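Local coordinates for protein thioesterase (Streptomyces sp. WAC02707, PDB 6VAP) that probably hydrolyses stalled or aberrant acyl groups from the carrier domains of borrelidin biosynthesis, as a type II thioesterase of the alpha/beta-hydrolase fold, at residues Leu141-Leu146 against Ala173-Tyr178. Residues are numbered along the deposited sequence; the frame is centred on the assembly and turned at random.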
# COMPACT_ATOMS: atom_id res chain seq x y z
N LEU A 141 -0.89 -21.27 -9.25
CA LEU A 141 -0.30 -21.76 -10.49
C LEU A 141 1.04 -22.45 -10.24
O LEU A 141 1.74 -22.18 -9.26
CB LEU A 141 -0.07 -20.61 -11.47
CG LEU A 141 -1.30 -19.78 -11.86
CD1 LEU A 141 -0.86 -18.42 -12.39
CD2 LEU A 141 -2.12 -20.52 -12.87
N SER A 142 1.38 -23.38 -11.13
CA SER A 142 2.68 -24.01 -11.10
C SER A 142 3.78 -22.97 -11.24
O SER A 142 3.55 -21.84 -11.68
CB SER A 142 2.81 -25.04 -12.22
OG SER A 142 3.21 -24.42 -13.43
N ASP A 143 5.00 -23.35 -10.85
CA ASP A 143 6.13 -22.44 -10.98
C ASP A 143 6.22 -21.87 -12.39
O ASP A 143 6.37 -20.65 -12.57
CB ASP A 143 7.43 -23.17 -10.61
CG ASP A 143 7.84 -22.95 -9.16
OD1 ASP A 143 7.52 -21.89 -8.59
OD2 ASP A 143 8.51 -23.84 -8.60
N GLU A 144 6.07 -22.74 -13.37
CA GLU A 144 6.17 -22.42 -14.80
C GLU A 144 4.97 -21.58 -15.24
O GLU A 144 5.18 -20.62 -15.96
CB GLU A 144 6.32 -23.72 -15.58
CG GLU A 144 7.51 -23.74 -16.51
CD GLU A 144 8.77 -23.17 -15.90
OE1 GLU A 144 9.18 -23.71 -14.87
OE2 GLU A 144 9.31 -22.15 -16.44
N GLU A 145 3.77 -21.95 -14.83
CA GLU A 145 2.57 -21.20 -15.16
C GLU A 145 2.56 -19.87 -14.43
O GLU A 145 1.94 -18.91 -14.90
CB GLU A 145 1.32 -22.02 -14.83
CG GLU A 145 1.11 -23.21 -15.75
CD GLU A 145 -0.14 -24.00 -15.40
OE1 GLU A 145 -0.32 -25.12 -15.94
OE2 GLU A 145 -0.95 -23.51 -14.56
N LEU A 146 3.23 -19.80 -13.28
CA LEU A 146 3.31 -18.55 -12.53
C LEU A 146 4.11 -17.51 -13.30
O LEU A 146 3.63 -16.40 -13.54
CB LEU A 146 3.95 -18.81 -11.17
CG LEU A 146 3.99 -17.67 -10.15
CD1 LEU A 146 2.73 -16.84 -10.17
CD2 LEU A 146 4.20 -18.24 -8.75
N ALA A 173 8.35 -15.31 -2.93
CA ALA A 173 7.83 -14.07 -2.36
C ALA A 173 6.67 -13.52 -3.18
O ALA A 173 5.68 -13.03 -2.62
CB ALA A 173 8.94 -13.03 -2.25
N ILE A 174 6.75 -13.62 -4.51
CA ILE A 174 5.64 -13.16 -5.35
C ILE A 174 4.41 -14.03 -5.12
O ILE A 174 3.30 -13.51 -4.96
CB ILE A 174 6.06 -13.18 -6.83
CG1 ILE A 174 7.28 -12.24 -7.05
CG2 ILE A 174 4.90 -12.79 -7.73
CD1 ILE A 174 7.94 -12.41 -8.39
N ARG A 175 4.58 -15.34 -5.05
CA ARG A 175 3.45 -16.23 -4.82
C ARG A 175 2.81 -15.92 -3.48
O ARG A 175 1.59 -15.77 -3.39
CB ARG A 175 3.90 -17.69 -4.90
CG ARG A 175 2.76 -18.70 -4.78
CD ARG A 175 3.29 -20.12 -4.70
NE ARG A 175 4.01 -20.53 -5.91
CZ ARG A 175 3.42 -20.89 -7.05
NH1 ARG A 175 2.09 -20.90 -7.16
NH2 ARG A 175 4.16 -21.26 -8.10
N GLY A 176 3.61 -15.83 -2.41
CA GLY A 176 3.08 -15.45 -1.11
C GLY A 176 2.34 -14.13 -1.11
O GLY A 176 1.30 -13.99 -0.46
N ASP A 177 2.87 -13.12 -1.81
CA ASP A 177 2.19 -11.83 -1.92
C ASP A 177 0.85 -11.98 -2.63
O ASP A 177 -0.17 -11.43 -2.19
CB ASP A 177 3.08 -10.84 -2.69
CG ASP A 177 4.21 -10.26 -1.86
OD1 ASP A 177 4.25 -10.51 -0.65
OD2 ASP A 177 5.06 -9.56 -2.45
N TYR A 178 0.85 -12.67 -3.76
CA TYR A 178 -0.40 -12.90 -4.46
C TYR A 178 -1.38 -13.69 -3.60
O TYR A 178 -2.58 -13.38 -3.55
CB TYR A 178 -0.13 -13.61 -5.79
CG TYR A 178 0.06 -12.61 -6.94
CD1 TYR A 178 -1.03 -12.14 -7.67
CD2 TYR A 178 1.32 -12.16 -7.28
CE1 TYR A 178 -0.86 -11.24 -8.71
CE2 TYR A 178 1.50 -11.25 -8.32
CZ TYR A 178 0.42 -10.80 -9.03
OH TYR A 178 0.60 -9.91 -10.07
O HOH W 1 6.98 -20.48 -5.56
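Arg175 reaches from helix 167-182 to the start of helix 143-149 and grips the chain there chiefly through a backbone carbonyl. Both terminal nitrogens face Leu141 O: Arg175 NH1 at 2.5 Å, unusually short and of doubtful exact length, and Arg175 NH2 by a weak, bent bond of 2.8 Å to the same oxygen. NH1 also donates to His139 O, so one guanidinium gathers two carbonyls of the chain leading into the helix.

The ionic part is looser. Asp143 OD1 stands 3.5 Å from Arg175 NH2 in a weak salt bridge, with the carboxylate and guanidinium planes 58° apart, while Asp143 OD2 forms a salt bridge with Arg168, about two turns earlier on the long helix. A water accepting from Arg175 NE at 3.0 Å donates weakly to Asp143 OD1.

Van der Waals contact comes from Leu146, whose CD2 lies over one guanidinium face, offset toward the rim; its tight approach is of doubtful exact length. The arginine chain, extended to CD, turns at chi3 (-64°) to bring its head there.

Ser142 OG caps the shorter helix, accepting from Glu145 N at 2.9 Å. This N-capped helix, tied by arginine to a neighbour, belongs to the helical insertion between strands 120-124 and 196-201, consistent with the lid of alpha/beta-hydrolase thioesterases.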